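Local atomic coordinates of putative uncharacterized protein (Pseudomonas phage 201phi2-1, PDB entry 3R4V), a protein that is a phage protein of the tubulin-like family, modelled here with guanosine-5'-diphosphate bound in a pocket of its chain. Residues A[8-14]-A[86-90]; A[115-121]-A[149-155]; A[208-214]-A[265-271]. One frame throughout, in Å; residues are numbered along the deposited sequence.

Interaction 1. Residues A[8-14]-A[86-90]. With GDP (guanosine-5'-diphosphate), chain B.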
loop_
_atom_site.group_PDB
_atom_site.type_symbol
_atom_site.label_atom_id
_atom_site.label_comp_id
_atom_site.label_asym_id
_atom_site.label_seq_id
_atom_site.Cartn_x
_atom_site.Cartn_y
_atom_site.Cartn_z
ATOM N N ILE A 8 2.535 -7.348 6.373
ATOM C CA ILE A 8 3.611 -6.430 6.707
ATOM C C ILE A 8 3.098 -4.989 6.716
ATOM O O ILE A 8 2.458 -4.556 5.757
ATOM C CB ILE A 8 4.729 -6.556 5.673
ATOM C CG1 ILE A 8 5.296 -7.978 5.700
ATOM C CG2 ILE A 8 5.814 -5.511 5.926
ATOM C CD1 ILE A 8 6.017 -8.372 4.434
ATOM N N PHE A 9 3.375 -4.263 7.800
ATOM C CA PHE A 9 2.919 -2.882 7.970
ATOM C C PHE A 9 4.106 -1.994 8.259
ATOM O O PHE A 9 4.991 -2.366 9.031
ATOM C CB PHE A 9 1.937 -2.770 9.147
ATOM C CG PHE A 9 0.683 -3.548 8.942
ATOM C CD1 PHE A 9 -0.415 -2.958 8.331
ATOM C CD2 PHE A 9 0.625 -4.885 9.284
ATOM C CE1 PHE A 9 -1.570 -3.684 8.098
ATOM C CE2 PHE A 9 -0.530 -5.616 9.061
ATOM C CZ PHE A 9 -1.628 -5.014 8.467
ATOM N N ALA A 10 4.112 -0.807 7.662
ATOM C CA ALA A 10 5.261 0.086 7.795
ATOM C C ALA A 10 4.835 1.520 8.038
ATOM O O ALA A 10 3.858 1.997 7.460
ATOM C CB ALA A 10 6.128 0.010 6.560
ATOM N N GLY A 11 5.581 2.205 8.908
ATOM C CA GLY A 11 5.337 3.605 9.181
ATOM C C GLY A 11 4.144 3.762 10.110
ATOM O O GLY A 11 3.488 2.777 10.463
ATOM N N GLY A 12 3.849 4.997 10.500
ATOM C CA GLY A 12 2.712 5.265 11.368
ATOM C C GLY A 12 1.374 4.744 10.872
ATOM O O GLY A 12 0.625 4.108 11.623
ATOM N N THR A 13 1.068 5.001 9.603
ATOM C CA THR A 13 -0.212 4.595 9.045
ATOM C C THR A 13 -0.348 3.081 9.087
ATOM O O THR A 13 -1.400 2.557 9.459
ATOM C CB THR A 13 -0.397 5.107 7.619
ATOM O OG1 THR A 13 -0.506 6.531 7.639
ATOM C CG2 THR A 13 -1.652 4.530 7.016
ATOM N N GLY A 14 0.726 2.389 8.719
ATOM C CA GLY A 14 0.772 0.939 8.804
ATOM C C GLY A 14 0.566 0.441 10.226
ATOM O O GLY A 14 -0.164 -0.519 10.445
ATOM N N VAL A 86 1.305 -6.014 2.024
ATOM C CA VAL A 86 2.115 -4.907 2.537
ATOM C C VAL A 86 1.266 -3.638 2.660
ATOM O O VAL A 86 0.464 -3.357 1.784
ATOM C CB VAL A 86 3.260 -4.594 1.595
ATOM C CG1 VAL A 86 4.251 -3.649 2.286
ATOM C CG2 VAL A 86 3.947 -5.874 1.157
ATOM N N CYS A 87 1.450 -2.867 3.727
ATOM C CA CYS A 87 0.566 -1.732 3.971
ATOM C C CYS A 87 1.296 -0.539 4.578
ATOM O O CYS A 87 1.978 -0.665 5.588
ATOM C CB CYS A 87 -0.596 -2.164 4.886
ATOM S SG CYS A 87 -1.679 -0.808 5.423
ATOM N N TYR A 88 1.145 0.621 3.957
ATOM C CA TYR A 88 1.809 1.821 4.437
ATOM C C TYR A 88 1.253 3.056 3.743
ATOM O O TYR A 88 0.550 2.943 2.740
ATOM C CB TYR A 88 3.322 1.710 4.181
ATOM C CG TYR A 88 3.675 1.415 2.731
ATOM C CD1 TYR A 88 3.972 2.444 1.857
ATOM C CD2 TYR A 88 3.726 0.104 2.250
ATOM C CE1 TYR A 88 4.313 2.184 0.512
ATOM C CE2 TYR A 88 4.069 -0.158 0.912
ATOM C CZ TYR A 88 4.355 0.888 0.065
ATOM O OH TYR A 88 4.682 0.641 -1.257
ATOM N N SER A 89 1.574 4.235 4.279
ATOM C CA SER A 89 1.250 5.494 3.630
ATOM C C SER A 89 2.297 5.878 2.581
ATOM O O SER A 89 3.499 5.738 2.816
ATOM C CB SER A 89 1.125 6.623 4.664
ATOM O OG SER A 89 0.734 7.849 4.042
ATOM N N LEU A 90 1.837 6.383 1.435
ATOM C CA LEU A 90 2.732 6.888 0.403
ATOM C C LEU A 90 3.316 8.241 0.776
ATOM O O LEU A 90 4.275 8.689 0.148
ATOM C CB LEU A 90 2.000 7.062 -0.923
ATOM C CG LEU A 90 1.313 5.847 -1.519
ATOM C CD1 LEU A 90 0.395 6.290 -2.641
ATOM C CD2 LEU A 90 2.387 4.875 -2.013
HETATM P PB GDP B . 5.434 7.730 8.418
HETATM O O1B GDP B . 5.445 7.181 9.826
HETATM O O2B GDP B . 5.397 6.569 7.460
HETATM O O3B GDP B . 6.655 8.613 8.188
HETATM O O3A GDP B . 4.159 8.674 8.217
HETATM P PA GDP B . 2.642 8.335 8.637
HETATM O O1A GDP B . 2.442 8.280 10.142
HETATM O O2A GDP B . 2.169 7.079 7.963
HETATM O "O5'" GDP B . 1.921 9.617 8.064
HETATM C "C5'" GDP B . 2.039 9.998 6.682
HETATM C "C4'" GDP B . 0.808 10.782 6.243
HETATM O "O4'" GDP B . -0.318 9.899 6.160
HETATM C "C3'" GDP B . 0.394 11.860 7.232
HETATM O "O3'" GDP B . 0.991 13.108 6.889
HETATM C "C2'" GDP B . -1.109 11.920 7.065
HETATM O "O2'" GDP B . -1.452 12.726 5.939
HETATM C "C1'" GDP B . -1.503 10.508 6.697
HETATM N N9 GDP B . -1.847 9.676 7.869
HETATM C C8 GDP B . -1.244 9.664 9.083
HETATM N N7 GDP B . -1.806 8.727 9.891
HETATM C C5 GDP B . -2.771 8.101 9.181
HETATM C C6 GDP B . -3.740 7.008 9.414
HETATM O O6 GDP B . -3.790 6.424 10.515
HETATM N N1 GDP B . -4.564 6.670 8.404
HETATM C C2 GDP B . -4.525 7.290 7.202
HETATM N N2 GDP B . -5.372 6.905 6.212
HETATM N N3 GDP B . -3.660 8.293 6.923
HETATM C C4 GDP B . -2.779 8.726 7.853
HETATM O O HOH W 1 3.080 4.581 6.692
#

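Interaction 2. Residues A[115-121]-A[149-155]. With GDP (guanosine-5'-diphosphate), chain B.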
loop_
_atom_site.group_PDB
_atom_site.type_symbol
_atom_site.label_atom_id
_atom_site.label_comp_id
_atom_site.label_asym_id
_atom_site.label_seq_id
_atom_site.Cartn_x
_atom_site.Cartn_y
_atom_site.Cartn_z
ATOM N N SER A 115 -0.286 -4.792 -2.161
ATOM C CA SER A 115 -0.065 -3.748 -1.156
ATOM C C SER A 115 -1.307 -2.901 -0.986
ATOM O O SER A 115 -2.098 -2.759 -1.908
ATOM C CB SER A 115 1.080 -2.835 -1.598
ATOM O OG SER A 115 2.271 -3.588 -1.778
ATOM N N PHE A 116 -1.463 -2.327 0.201
ATOM C CA PHE A 116 -2.509 -1.360 0.456
ATOM C C PHE A 116 -1.817 -0.045 0.815
ATOM O O PHE A 116 -1.121 0.031 1.836
ATOM C CB PHE A 116 -3.399 -1.838 1.612
ATOM C CG PHE A 116 -4.333 -2.950 1.213
ATOM C CD1 PHE A 116 -5.618 -2.669 0.787
ATOM C CD2 PHE A 116 -3.894 -4.260 1.204
ATOM C CE1 PHE A 116 -6.461 -3.688 0.378
ATOM C CE2 PHE A 116 -4.740 -5.291 0.792
ATOM C CZ PHE A 116 -6.011 -5.003 0.392
ATOM N N VAL A 117 -1.970 0.972 -0.031
ATOM C CA VAL A 117 -1.191 2.199 0.151
ATOM C C VAL A 117 -2.124 3.395 0.241
ATOM O O VAL A 117 -3.170 3.430 -0.417
ATOM C CB VAL A 117 -0.148 2.400 -0.972
ATOM C CG1 VAL A 117 0.903 1.273 -0.936
ATOM C CG2 VAL A 117 -0.820 2.506 -2.337
ATOM N N VAL A 118 -1.762 4.360 1.084
ATOM C CA VAL A 118 -2.632 5.510 1.326
ATOM C C VAL A 118 -2.081 6.756 0.630
ATOM O O VAL A 118 -0.897 7.084 0.762
ATOM C CB VAL A 118 -2.770 5.780 2.840
ATOM C CG1 VAL A 118 -3.427 7.129 3.106
ATOM C CG2 VAL A 118 -3.565 4.677 3.505
ATOM N N GLY A 119 -2.942 7.454 -0.098
ATOM C CA GLY A 119 -2.588 8.731 -0.696
ATOM C C GLY A 119 -2.837 9.859 0.296
ATOM O O GLY A 119 -3.982 10.281 0.508
ATOM N N ALA A 120 -1.764 10.356 0.901
ATOM C CA ALA A 120 -1.875 11.388 1.933
ATOM C C ALA A 120 -2.000 12.756 1.279
ATOM O O ALA A 120 -1.333 13.037 0.282
ATOM C CB ALA A 120 -0.652 11.355 2.847
ATOM N N MET A 121 -2.828 13.629 1.847
ATOM C CA MET A 121 -3.235 14.816 1.108
ATOM C C MET A 121 -3.087 16.123 1.884
ATOM O O MET A 121 -3.515 17.167 1.399
ATOM C CB MET A 121 -4.692 14.678 0.642
ATOM C CG MET A 121 -5.005 13.425 -0.160
ATOM S SD MET A 121 -4.178 13.417 -1.752
ATOM C CE MET A 121 -4.797 11.882 -2.442
ATOM N N VAL A 149 1.209 -4.577 -7.416
ATOM C CA VAL A 149 -0.243 -4.477 -7.426
ATOM C C VAL A 149 -0.671 -3.845 -6.127
ATOM O O VAL A 149 -0.393 -4.375 -5.065
ATOM C CB VAL A 149 -0.855 -5.898 -7.536
ATOM C CG1 VAL A 149 -2.355 -5.868 -7.437
ATOM C CG2 VAL A 149 -0.423 -6.546 -8.859
ATOM N N VAL A 150 -1.342 -2.705 -6.225
ATOM C CA VAL A 150 -1.702 -1.956 -5.031
ATOM C C VAL A 150 -3.164 -1.556 -5.021
ATOM O O VAL A 150 -3.747 -1.214 -6.042
ATOM C CB VAL A 150 -0.832 -0.688 -4.872
ATOM C CG1 VAL A 150 0.659 -1.022 -5.091
ATOM C CG2 VAL A 150 -1.280 0.405 -5.811
ATOM N N ASN A 151 -3.758 -1.609 -3.839
ATOM C CA ASN A 151 -5.061 -1.026 -3.612
ATOM C C ASN A 151 -4.770 0.365 -3.083
ATOM O O ASN A 151 -4.178 0.516 -2.002
ATOM C CB ASN A 151 -5.818 -1.845 -2.575
ATOM C CG ASN A 151 -7.222 -1.326 -2.337
ATOM O OD1 ASN A 151 -7.486 -0.632 -1.353
ATOM N ND2 ASN A 151 -8.133 -1.658 -3.242
ATOM N N TYR A 152 -5.148 1.366 -3.865
ATOM C CA TYR A 152 -4.821 2.754 -3.566
ATOM C C TYR A 152 -5.998 3.415 -2.863
ATOM O O TYR A 152 -7.124 3.345 -3.342
ATOM C CB TYR A 152 -4.506 3.514 -4.856
ATOM C CG TYR A 152 -4.355 5.009 -4.639
ATOM C CD1 TYR A 152 -3.186 5.534 -4.086
ATOM C CD2 TYR A 152 -5.389 5.886 -4.962
ATOM C CE1 TYR A 152 -3.048 6.909 -3.884
ATOM C CE2 TYR A 152 -5.258 7.260 -4.766
ATOM C CZ TYR A 152 -4.087 7.760 -4.213
ATOM O OH TYR A 152 -3.955 9.118 -4.015
ATOM N N VAL A 153 -5.745 4.028 -1.709
ATOM C CA VAL A 153 -6.809 4.639 -0.931
ATOM C C VAL A 153 -6.411 6.077 -0.619
ATOM O O VAL A 153 -5.489 6.314 0.179
ATOM C CB VAL A 153 -7.036 3.879 0.388
ATOM C CG1 VAL A 153 -8.129 4.541 1.198
ATOM C CG2 VAL A 153 -7.398 2.422 0.105
ATOM N N PRO A 154 -7.070 7.041 -1.273
ATOM C CA PRO A 154 -6.757 8.449 -1.040
ATOM C C PRO A 154 -7.437 8.937 0.226
ATOM O O PRO A 154 -8.592 8.582 0.451
ATOM C CB PRO A 154 -7.397 9.147 -2.240
ATOM C CG PRO A 154 -8.542 8.259 -2.625
ATOM C CD PRO A 154 -8.080 6.857 -2.332
ATOM N N ASN A 155 -6.737 9.732 1.028
ATOM C CA ASN A 155 -7.346 10.407 2.161
ATOM C C ASN A 155 -8.198 11.565 1.658
ATOM O O ASN A 155 -7.737 12.704 1.566
ATOM C CB ASN A 155 -6.280 10.931 3.126
ATOM C CG ASN A 155 -5.607 9.831 3.922
ATOM O OD1 ASN A 155 -6.107 8.718 4.013
ATOM N ND2 ASN A 155 -4.462 10.155 4.527
HETATM P PB GDP B . 5.434 7.730 8.418
HETATM O O1B GDP B . 5.445 7.181 9.826
HETATM O O2B GDP B . 5.397 6.569 7.460
HETATM O O3B GDP B . 6.655 8.613 8.188
HETATM O O3A GDP B . 4.159 8.674 8.217
HETATM P PA GDP B . 2.642 8.335 8.637
HETATM O O1A GDP B . 2.442 8.280 10.142
HETATM O O2A GDP B . 2.169 7.079 7.963
HETATM O "O5'" GDP B . 1.921 9.617 8.064
HETATM C "C5'" GDP B . 2.039 9.998 6.682
HETATM C "C4'" GDP B . 0.808 10.782 6.243
HETATM O "O4'" GDP B . -0.318 9.899 6.160
HETATM C "C3'" GDP B . 0.394 11.860 7.232
HETATM O "O3'" GDP B . 0.991 13.108 6.889
HETATM C "C2'" GDP B . -1.109 11.920 7.065
HETATM O "O2'" GDP B . -1.452 12.726 5.939
HETATM C "C1'" GDP B . -1.503 10.508 6.697
HETATM N N9 GDP B . -1.847 9.676 7.869
HETATM C C8 GDP B . -1.244 9.664 9.083
HETATM N N7 GDP B . -1.806 8.727 9.891
HETATM C C5 GDP B . -2.771 8.101 9.181
HETATM C C6 GDP B . -3.740 7.008 9.414
HETATM O O6 GDP B . -3.790 6.424 10.515
HETATM N N1 GDP B . -4.564 6.670 8.404
HETATM C C2 GDP B . -4.525 7.290 7.202
HETATM N N2 GDP B . -5.372 6.905 6.212
HETATM N N3 GDP B . -3.660 8.293 6.923
HETATM C C4 GDP B . -2.779 8.726 7.853
HETATM O O HOH W 2 2.188 -4.850 -4.185
HETATM O O HOH W 3 -3.958 13.007 4.560
#

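Interaction 3. Residues A[208-214]-A[265-271]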
loop_
_atom_site.group_PDB
_atom_site.type_symbol
_atom_site.label_atom_id
_atom_site.label_comp_id
_atom_site.label_asym_id
_atom_site.label_seq_id
_atom_site.Cartn_x
_atom_site.Cartn_y
_atom_site.Cartn_z
ATOM N N VAL A 208 3.154 -0.536 -12.063
ATOM C CA VAL A 208 2.216 -0.395 -10.952
ATOM C C VAL A 208 0.798 -0.634 -11.470
ATOM O O VAL A 208 0.381 -0.023 -12.457
ATOM C CB VAL A 208 2.286 0.978 -10.287
ATOM C CG1 VAL A 208 1.209 1.086 -9.202
ATOM C CG2 VAL A 208 3.643 1.175 -9.646
ATOM N N CYS A 209 0.089 -1.551 -10.808
ATOM C CA CYS A 209 -1.278 -1.894 -11.138
ATOM C C CYS A 209 -2.153 -1.620 -9.931
ATOM O O CYS A 209 -1.660 -1.608 -8.810
ATOM C CB CYS A 209 -1.375 -3.388 -11.431
ATOM S SG CYS A 209 -0.456 -3.887 -12.882
ATOM N N GLU A 210 -3.450 -1.431 -10.155
ATOM C CA GLU A 210 -4.385 -1.323 -9.039
ATOM C C GLU A 210 -5.128 -2.623 -8.800
ATOM O O GLU A 210 -5.474 -3.335 -9.731
ATOM C CB GLU A 210 -5.436 -0.268 -9.297
ATOM C CG GLU A 210 -5.032 1.180 -9.115
ATOM C CD GLU A 210 -6.243 2.097 -9.315
ATOM O OE1 GLU A 210 -6.940 2.392 -8.320
ATOM O OE2 GLU A 210 -6.532 2.495 -10.469
ATOM N N LEU A 211 -5.400 -2.890 -7.534
ATOM C CA LEU A 211 -6.260 -3.978 -7.118
ATOM C C LEU A 211 -7.601 -3.373 -6.755
ATOM O O LEU A 211 -7.673 -2.439 -5.955
ATOM C CB LEU A 211 -5.669 -4.645 -5.884
ATOM C CG LEU A 211 -6.541 -5.679 -5.164
ATOM C CD1 LEU A 211 -6.967 -6.793 -6.123
ATOM C CD2 LEU A 211 -5.870 -6.244 -3.946
ATOM N N HIS A 212 -8.661 -3.918 -7.332
ATOM C CA HIS A 212 -10.020 -3.468 -7.016
ATOM C C HIS A 212 -10.726 -4.635 -6.377
ATOM O O HIS A 212 -10.692 -5.743 -6.909
ATOM C CB HIS A 212 -10.767 -3.068 -8.288
ATOM C CG HIS A 212 -10.087 -1.992 -9.069
ATOM N ND1 HIS A 212 -10.414 -0.661 -8.941
ATOM C CD2 HIS A 212 -9.091 -2.051 -9.986
ATOM C CE1 HIS A 212 -9.656 0.055 -9.754
ATOM N NE2 HIS A 212 -8.839 -0.764 -10.394
ATOM N N ILE A 213 -11.362 -4.393 -5.234
ATOM C CA ILE A 213 -12.002 -5.473 -4.492
ATOM C C ILE A 213 -13.493 -5.177 -4.415
ATOM O O ILE A 213 -13.915 -4.259 -3.710
ATOM C CB ILE A 213 -11.403 -5.622 -3.063
ATOM C CG1 ILE A 213 -9.890 -5.896 -3.129
ATOM C CG2 ILE A 213 -12.130 -6.735 -2.303
ATOM C CD1 ILE A 213 -9.180 -5.739 -1.787
ATOM N N GLU A 214 -14.293 -5.940 -5.160
ATOM C CA GLU A 214 -15.694 -5.594 -5.338
ATOM C C GLU A 214 -16.557 -6.751 -4.888
ATOM O O GLU A 214 -16.131 -7.904 -4.950
ATOM C CB GLU A 214 -15.987 -5.305 -6.815
ATOM C CG GLU A 214 -15.033 -4.309 -7.446
ATOM C CD GLU A 214 -15.118 -2.945 -6.820
ATOM O OE1 GLU A 214 -16.155 -2.640 -6.184
ATOM O OE2 GLU A 214 -14.136 -2.180 -6.947
ATOM N N ILE A 265 -17.020 -12.157 -4.051
ATOM C CA ILE A 265 -15.970 -11.143 -3.954
ATOM C C ILE A 265 -15.121 -11.270 -5.209
ATOM O O ILE A 265 -14.727 -12.378 -5.567
ATOM C CB ILE A 265 -15.064 -11.330 -2.702
ATOM C CG1 ILE A 265 -15.903 -11.588 -1.446
ATOM C CG2 ILE A 265 -14.143 -10.109 -2.500
ATOM C CD1 ILE A 265 -15.098 -12.020 -0.240
ATOM N N HIS A 266 -14.864 -10.148 -5.881
ATOM C CA HIS A 266 -14.057 -10.126 -7.100
ATOM C C HIS A 266 -12.835 -9.275 -6.885
ATOM O O HIS A 266 -12.943 -8.135 -6.442
ATOM C CB HIS A 266 -14.870 -9.558 -8.264
ATOM C CG HIS A 266 -16.201 -10.228 -8.440
ATOM N ND1 HIS A 266 -16.354 -11.411 -9.132
ATOM C CD2 HIS A 266 -17.431 -9.898 -7.986
ATOM C CE1 HIS A 266 -17.622 -11.775 -9.105
ATOM N NE2 HIS A 266 -18.299 -10.877 -8.411
ATOM N N PHE A 267 -11.675 -9.830 -7.215
ATOM C CA PHE A 267 -10.405 -9.137 -7.034
ATOM C C PHE A 267 -9.874 -8.863 -8.429
ATOM O O PHE A 267 -9.400 -9.781 -9.109
ATOM C CB PHE A 267 -9.452 -10.044 -6.257
ATOM C CG PHE A 267 -9.979 -10.468 -4.903
ATOM C CD1 PHE A 267 -10.857 -11.540 -4.787
ATOM C CD2 PHE A 267 -9.607 -9.796 -3.758
ATOM C CE1 PHE A 267 -11.339 -11.930 -3.544
ATOM C CE2 PHE A 267 -10.085 -10.178 -2.511
ATOM C CZ PHE A 267 -10.956 -11.242 -2.402
ATOM N N VAL A 268 -10.004 -7.626 -8.878
ATOM C CA VAL A 268 -9.706 -7.301 -10.267
ATOM C C VAL A 268 -8.487 -6.408 -10.338
ATOM O O VAL A 268 -8.419 -5.394 -9.655
ATOM C CB VAL A 268 -10.876 -6.579 -10.920
ATOM C CG1 VAL A 268 -10.655 -6.482 -12.441
ATOM C CG2 VAL A 268 -12.189 -7.308 -10.600
ATOM N N ILE A 269 -7.510 -6.809 -11.140
ATOM C CA ILE A 269 -6.288 -6.026 -11.304
ATOM C C ILE A 269 -6.340 -5.317 -12.663
ATOM O O ILE A 269 -6.594 -5.952 -13.676
ATOM C CB ILE A 269 -5.031 -6.936 -11.224
ATOM C CG1 ILE A 269 -4.961 -7.640 -9.865
ATOM C CG2 ILE A 269 -3.739 -6.137 -11.511
ATOM C CD1 ILE A 269 -3.844 -8.649 -9.727
ATOM N N ASN A 270 -6.091 -4.007 -12.681
ATOM C CA ASN A 270 -5.900 -3.285 -13.936
ATOM C C ASN A 270 -4.755 -2.310 -13.740
ATOM O O ASN A 270 -4.110 -2.358 -12.703
ATOM C CB ASN A 270 -7.172 -2.565 -14.379
ATOM C CG ASN A 270 -7.484 -1.349 -13.552
ATOM O OD1 ASN A 270 -6.938 -1.159 -12.460
ATOM N ND2 ASN A 270 -8.388 -0.512 -14.060
ATOM N N SER A 271 -4.492 -1.439 -14.712
ATOM C CA SER A 271 -3.420 -0.450 -14.502
ATOM C C SER A 271 -3.713 0.889 -15.161
ATOM O O SER A 271 -2.985 1.854 -14.924
ATOM C CB SER A 271 -2.062 -0.981 -14.980
ATOM O OG SER A 271 -2.040 -1.079 -16.407
HETATM O O HOH W 4 -5.424 1.253 -12.516
#

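Interaction 1. Residues A[8-14]-A[86-90]
Two parallel strands at the centre of the nucleotide-binding, Rossmann-like part of this tubulin-like fold meet here, beside the pocket that holds GDP. Their axes approach to 4.7 Å at 13°. Cys87 N gives a hydrogen bond to Ile8 O (2.8 Å), and Ala10 N gives one to Cys87 O (3.0 Å). Side chains pair across the strands by face. Phe9 and Cys87 share one face. With Phe9 in m and Cys87 in t, Phe9 CD1 lies 3.5 Å from Cys87 CB, and the sulfur sits obliquely to the ring, 4.9 Å from its centroid. Ile8 (m, t) and Val86 (t) meet more loosely on the opposite face, with Ile8 CG2 and Val86 CG1 4.4 Å apart. Tyr88 takes p; its CB stays 4.1 Å from Ala10 CB while its ring packs on Thr133 and Leu137 of helix 124-144. The chain then enters the helix that carries Gly12, Thr13 and Gly14. A CB on Gly11 or Gly12 would clash with the phosphates. Gly12 N bonds GDP O1B at 2.8 Å. Thr13, in m, points OG1 at GDP O2A (2.7 Å). Ser89, in t, reaches the ribose, its OG donating to GDP O4' at 3.1 Å.

Interaction 2. Residues A[115-121]-A[149-155]
The guanine end of the GDP pocket lies where these two strands run out. Asn155 bonds the base with both ends of its amide: OD1 accepts from GDP N2 at 2.9 Å, and ND2 donates to GDP N3 at 3.1 Å. Water 3 joins Asn155 ND2 (2.9 Å), Met121 N (3.0 Å) and GDP O2' (2.9 Å). Val118 CG1 lies 3.7 Å from GDP N2, and Ala120 CB is 3.5 Å from GDP O2'. The strands behind this site belong to a beta-alpha-beta unit, in which helix 124-144 links parallel strands 113-119 and 148-154. Six backbone hydrogen bonds join the segments, from Ser115 N to Val149 O (2.9 Å) through to Asn155 N to Gly119 O (2.9 Å). Asn155 is thus bonded to the base by its amide and to the facing strand by its backbone N. On one face, Val117 CG2 packs on Val150 CB (4.1 Å) and on the edge of the Tyr152 ring, 4.2 Å from its CD1. Gly119 leaves room for that tyrosine, since a CB would clash with Tyr152 OH. Met121 CE closes over the same end, 3.3 Å from Tyr152 OH and 3.8 Å from Pro154 CB. On the other face Phe116 CD1 touches Asn151 CB at 3.5 Å. The amide of Asn151 is held by Leu211 O and Lys171 NZ.

Interaction 3. Residues A[208-214]-A[265-271]
Leu211 lies over the opposing strand, its CD1 4.1 Å from Phe267 CB and 4.3 Å from Ile269 CG1. This antiparallel pair belongs to the C-terminal domain of the phage tubulin-like family. Strand 208-214 runs parallel to its other neighbour, strand 148-154, so the sheet changes from parallel to antiparallel at this contact. The axes come within 4.6 Å at 160°. Glu210 with Asn270, His212 with Val268 and Glu214 with His266 are hydrogen-bonded pairs, each with two backbone bonds. His212 N to Val268 O and Val268 N to His212 O are both 2.8 Å. The shortest is His266 N to Glu214 O at 2.7 Å. Leu211 with Ile269 and Ile213 with Phe267 are the non-hydrogen-bonded pairs between them. Their side chains form the apolar face. Ile213 CG1 is 4.0 Å from Phe267 CD2, and Ile213 CG2 is 3.9 Å from Ile265 CG2. Trp194 of helix 188-195 packs on Leu211 and Ile269, while Leu178 of helix 161-178 packs on Phe267. The opposite face, with Glu210, His212 and Asn270, is more polar. There His266 ND1 bonds Ser231 OG, outside the pair, and the His266 ring stacks edge-to-face with Phe242. Asn270 takes p, which brings its OD1 to the histidine of the facing strand, and its ND2 bonds Pro224 O. Water 4 donates to Glu210 OE2 (2.6 Å) and Asn270 OD1 (2.8 Å). The same OD1 accepts from His212 NE2 at 2.8 Å.

How the interactions relate
All three contacts lie in one mixed sheet and follow one another along the chain. Interactions 1 and 2 have centres 10 Å apart and meet along neighbouring strands 84-89 and 113-119, one from each contact. Probable hydrogen bonds connect them, Phe116 N with Val86 O at 2.7 Å and Leu90 N with Val118 O at 2.9 Å. Both touch GDP: interaction 1 meets the phosphates and the ribose O4', interaction 2 the guanine and, through Ala120 and a water, the ribose O2'. Interaction 3 is 13 Å from interaction 2, centre to centre, and probably bonds to it through Leu211 N with Val150 O and Val150 N with Cys209 O, both 2.8 Å. Interactions 1 and 3 do not touch; their nearest atoms are about 8 Å apart.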